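Local atomic coordinates of nudix hydrolase domain-containing protein (Thermotoga maritima, PDB entry 3E57), a protein that is of unknown function but, as a putative Nudix hydrolase, probably cleaves a nucleoside diphosphate linked to some other moiety. Residues 182-185 with 186-189; 31-34 with 35-39. One frame throughout, in Å; residues are numbered along the deposited sequence.

Contact 1 (182-185 with 186-189); sequences LEEL and EKFS
L185 and E184 meet the residues one turn on, at the start of the short helix 185-189. The carbonyl of L185 takes a hydrogen bond from the backbone N of S189, with S189 N 2.8 Å from L185 O, the i to i+4 bond of an alpha-helix. Just before it, F188 N reaches E184 O at 3.4 Å, straight but weak. The same E184 O lies at the edge of the F188 ring, in its plane, 3.3 Å from CD2. The extended carboxylate arm of E184 runs beside the K187 side chain in the same direction; OE2 stays 4.1 Å from K187 NZ, too far apart for a salt bridge. With CG anti to the backbone N (chi1 180°), the L185 side chain packs on I180 and on A200 and L204 of helix 194-206, while the F188 ring meets Y99 edge-to-face. S189 OG folds back on its own helix and donates to E186 O at 2.7 Å; an alanine here would probably leave that carbonyl without its hydroxyl mate. Waters link L182 O to E186 N and E183 O to K187 N. Two amides near this end of the helix thus find acceptors in solvent, and the segment is held by backbone and water bonds, to which the E184-K187 pair probably adds only a modest attraction.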
loop_
_atom_site.group_PDB
_atom_site.type_symbol
_atom_site.label_atom_id
_atom_site.label_comp_id
_atom_site.label_asym_id
_atom_site.label_seq_id
_atom_site.Cartn_x
_atom_site.Cartn_y
_atom_site.Cartn_z
ATOM N N LEU B 182 -3.126 21.323 -4.140
ATOM C CA LEU B 182 -2.380 20.127 -3.778
ATOM C C LEU B 182 -1.844 20.220 -2.349
ATOM O O LEU B 182 -1.790 19.213 -1.652
ATOM C CB LEU B 182 -1.229 19.886 -4.764
ATOM C CG LEU B 182 -0.900 18.452 -5.171
ATOM C CD1 LEU B 182 -2.123 17.685 -5.650
ATOM C CD2 LEU B 182 0.155 18.484 -6.275
ATOM N N GLU B 183 -1.480 21.422 -1.899
ATOM C CA GLU B 183 -0.992 21.596 -0.515
ATOM C C GLU B 183 -2.102 21.475 0.545
ATOM O O GLU B 183 -1.820 21.535 1.757
ATOM C CB GLU B 183 -0.211 22.909 -0.343
ATOM C CG GLU B 183 -1.045 24.187 -0.298
ATOM C CD GLU B 183 -1.057 24.949 -1.610
ATOM O OE1 GLU B 183 -0.811 24.335 -2.677
ATOM O OE2 GLU B 183 -1.325 26.170 -1.563
ATOM N N GLU B 184 -3.349 21.316 0.090
ATOM C CA GLU B 184 -4.473 20.977 0.962
ATOM C C GLU B 184 -4.841 19.496 0.896
ATOM O O GLU B 184 -5.676 19.032 1.673
ATOM C CB GLU B 184 -5.710 21.798 0.590
ATOM C CG GLU B 184 -5.566 23.306 0.777
ATOM C CD GLU B 184 -6.909 24.046 0.697
ATOM O OE1 GLU B 184 -6.900 25.298 0.707
ATOM O OE2 GLU B 184 -7.979 23.387 0.613
ATOM N N LEU B 185 -4.240 18.747 -0.026
ATOM C CA LEU B 185 -4.636 17.363 -0.214
ATOM C C LEU B 185 -4.241 16.483 0.986
ATOM O O LEU B 185 -4.954 15.550 1.324
ATOM C CB LEU B 185 -4.063 16.800 -1.516
ATOM C CG LEU B 185 -4.418 15.342 -1.816
ATOM C CD1 LEU B 185 -5.929 15.093 -1.779
ATOM C CD2 LEU B 185 -3.803 14.938 -3.143
ATOM N N GLU B 186 -3.120 16.779 1.634
ATOM C CA GLU B 186 -2.714 16.003 2.814
ATOM C C GLU B 186 -3.805 16.021 3.904
ATOM O O GLU B 186 -4.125 14.980 4.489
ATOM C CB GLU B 186 -1.393 16.536 3.360
ATOM C CG GLU B 186 -0.883 15.852 4.624
ATOM C CD GLU B 186 0.461 16.416 5.064
ATOM O OE1 GLU B 186 1.481 16.010 4.476
ATOM O OE2 GLU B 186 0.500 17.263 5.985
ATOM N N LYS B 187 -4.370 17.196 4.166
ATOM C CA LYS B 187 -5.504 17.346 5.096
ATOM C C LYS B 187 -6.673 16.422 4.731
ATOM O O LYS B 187 -7.167 15.653 5.555
ATOM C CB LYS B 187 -5.975 18.806 5.068
ATOM C CG LYS B 187 -7.224 19.071 5.832
ATOM C CD LYS B 187 -7.617 20.541 5.814
ATOM C CE LYS B 187 -8.265 20.934 4.503
ATOM N NZ LYS B 187 -8.749 22.330 4.531
ATOM N N PHE B 188 -7.101 16.490 3.477
ATOM C CA PHE B 188 -8.204 15.642 2.999
ATOM C C PHE B 188 -7.882 14.162 3.055
ATOM O O PHE B 188 -8.745 13.351 3.397
ATOM C CB PHE B 188 -8.634 16.048 1.581
ATOM C CG PHE B 188 -9.495 17.262 1.544
ATOM C CD1 PHE B 188 -10.874 17.146 1.480
ATOM C CD2 PHE B 188 -8.929 18.533 1.580
ATOM C CE1 PHE B 188 -11.665 18.245 1.454
ATOM C CE2 PHE B 188 -9.710 19.650 1.546
ATOM C CZ PHE B 188 -11.097 19.516 1.493
ATOM N N SER B 189 -6.645 13.785 2.745
ATOM C CA SER B 189 -6.261 12.372 2.803
ATOM C C SER B 189 -6.420 11.805 4.210
ATOM O O SER B 189 -6.699 10.618 4.378
ATOM C CB SER B 189 -4.811 12.161 2.331
ATOM O OG SER B 189 -3.902 12.597 3.324
HETATM O O HOH W 1 -0.904 18.498 0.966
HETATM O O HOH W 2 -3.021 19.700 3.595
#

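Contact 2 (31-34 with 35-39)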
loop_
_atom_site.group_PDB
_atom_site.type_symbol
_atom_site.label_atom_id
_atom_site.label_comp_id
_atom_site.label_asym_id
_atom_site.label_seq_id
_atom_site.Cartn_x
_atom_site.Cartn_y
_atom_site.Cartn_z
ATOM N N GLY B 31 2.541 -10.203 -8.644
ATOM C CA GLY B 31 2.995 -10.536 -7.310
ATOM C C GLY B 31 2.038 -10.051 -6.237
ATOM O O GLY B 31 0.925 -9.622 -6.519
ATOM N N GLU B 32 2.507 -10.113 -5.006
ATOM C CA GLU B 32 1.694 -9.872 -3.835
ATOM C C GLU B 32 2.014 -8.500 -3.264
ATOM O O GLU B 32 3.119 -8.269 -2.779
ATOM C CB GLU B 32 1.989 -10.946 -2.792
ATOM C CG GLU B 32 1.541 -12.334 -3.252
ATOM C CD GLU B 32 2.079 -13.454 -2.378
ATOM O OE1 GLU B 32 1.839 -13.434 -1.146
ATOM O OE2 GLU B 32 2.731 -14.369 -2.935
ATOM N N PHE B 33 1.049 -7.592 -3.325
ATOM C CA PHE B 33 1.214 -6.292 -2.686
ATOM C C PHE B 33 -0.098 -5.817 -2.104
ATOM O O PHE B 33 -1.153 -6.284 -2.505
ATOM C CB PHE B 33 1.775 -5.265 -3.672
ATOM C CG PHE B 33 0.872 -4.954 -4.825
ATOM C CD1 PHE B 33 0.148 -3.771 -4.862
ATOM C CD2 PHE B 33 0.767 -5.830 -5.897
ATOM C CE1 PHE B 33 -0.661 -3.477 -5.937
ATOM C CE2 PHE B 33 -0.035 -5.544 -6.969
ATOM C CZ PHE B 33 -0.756 -4.361 -6.998
ATOM N N GLU B 34 -0.002 -4.897 -1.155
ATOM C CA GLU B 34 -1.158 -4.317 -0.475
ATOM C C GLU B 34 -0.997 -2.816 -0.553
ATOM O O GLU B 34 -0.109 -2.269 0.069
ATOM C CB GLU B 34 -1.177 -4.768 0.993
ATOM C CG GLU B 34 -2.273 -4.142 1.863
ATOM C CD GLU B 34 -3.670 -4.690 1.565
ATOM O OE1 GLU B 34 -3.789 -5.900 1.253
ATOM O OE2 GLU B 34 -4.645 -3.901 1.661
ATOM N N GLY B 35 -1.842 -2.161 -1.333
ATOM C CA GLY B 35 -1.743 -0.718 -1.512
ATOM C C GLY B 35 -1.621 -0.389 -2.978
ATOM O O GLY B 35 -2.454 -0.805 -3.767
ATOM N N PHE B 36 -0.575 0.348 -3.341
ATOM C CA PHE B 36 -0.350 0.749 -4.722
ATOM C C PHE B 36 1.024 0.287 -5.164
ATOM O O PHE B 36 1.961 0.291 -4.370
ATOM C CB PHE B 36 -0.427 2.267 -4.845
ATOM C CG PHE B 36 0.170 2.820 -6.108
ATOM C CD1 PHE B 36 -0.599 2.958 -7.250
ATOM C CD2 PHE B 36 1.505 3.213 -6.149
ATOM C CE1 PHE B 36 -0.046 3.484 -8.427
ATOM C CE2 PHE B 36 2.062 3.739 -7.307
ATOM C CZ PHE B 36 1.283 3.873 -8.452
ATOM N N MET B 37 1.129 -0.089 -6.433
ATOM C CA MET B 37 2.422 -0.404 -7.071
ATOM C C MET B 37 2.479 0.156 -8.489
ATOM O O MET B 37 1.550 -0.048 -9.271
ATOM C CB MET B 37 2.623 -1.915 -7.138
ATOM C CG MET B 37 4.000 -2.288 -7.680
ATOM S SD MET B 37 4.324 -4.041 -7.612
ATOM C CE MET B 37 3.062 -4.642 -8.700
ATOM N N ARG B 38 3.564 0.866 -8.809
ATOM C CA ARG B 38 3.797 1.389 -10.148
ATOM C C ARG B 38 4.027 0.226 -11.083
ATOM O O ARG B 38 4.755 -0.697 -10.733
ATOM C CB ARG B 38 5.023 2.295 -10.180
ATOM C CG ARG B 38 5.455 2.736 -11.587
ATOM C CD ARG B 38 5.808 4.200 -11.632
ATOM N NE ARG B 38 4.620 4.911 -11.158
ATOM C CZ ARG B 38 4.209 6.117 -11.523
ATOM N NH1 ARG B 38 4.871 6.863 -12.411
ATOM N NH2 ARG B 38 3.102 6.570 -10.965
ATOM N N VAL B 39 3.373 0.257 -12.238
ATOM C CA VAL B 39 3.645 -0.705 -13.309
ATOM C C VAL B 39 3.636 0.016 -14.649
ATOM O O VAL B 39 3.112 1.114 -14.767
ATOM C CB VAL B 39 2.657 -1.918 -13.331
ATOM C CG1 VAL B 39 2.510 -2.563 -11.934
ATOM C CG2 VAL B 39 1.330 -1.527 -13.905
#
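A Met-aromatic contact across a chain corner joins F33 to M37, where the backbone leaving helix 23-30 bends at E34 and G35 into the edge strand 36-38. M37 CB sits over one face of the F33 ring, 4.0 Å from the centroid and 17° off the ring normal, a CH-pi contact displaced toward the rim. The M37 sulfur stands above the same ring at a greater distance, SD lying 4.6 Å from the centroid. The methyl group completes the cover, M37 CE approaching F33 CE2 to 3.7 Å. The two side chains cross at about a right angle: M37 runs extended through chi2 and then bends at chi3 (63°), which brings the methyl over the same face, toward the CD2-CE2 edge. F33 holds CG between its backbone N and carbonyl carbon (chi1 64°), and this places the ring within the bend, its edge near G35 O, 3.9 Å from CE1. Any CB at G35 would collide with E34 O, so glycine suits this corner. Around this bend E34 OE1 is hydrogen-bonded to S147 OG, and N145 ND2 donates to F33 O. F33, E34, F36 and M37 pair with an antiparallel strand of the second subunit, where F33 and M37 both pack on M37 of the second subunit. The contact therefore probably rests mainly on dispersion between M37 CB and CE and the ring, with the more distant sulfur adding less, and the pair it joins also forms part of the dimer interface.

In the fold
Contact 2 comes first along the chain, between helix 23-30 and helix 41-51, and contact 1 near the end, between strand 176-181 and helix 194-206. Their centres lie 23 Å apart and their nearest atoms about 13 Å apart, so they do not touch. Helix 194-206 is common to both: A200 and L204 receive L185, while I198 and V202 receive F36. The mixed sheet also links them, running from strand 36-38 through 131-145, 155-163, 66-77 and 80-85 to 176-181, which contact 1 directly follows. Contact 1 touches no second subunit, whereas contact 2 belongs to the edge through which the sheet continues into the second subunit.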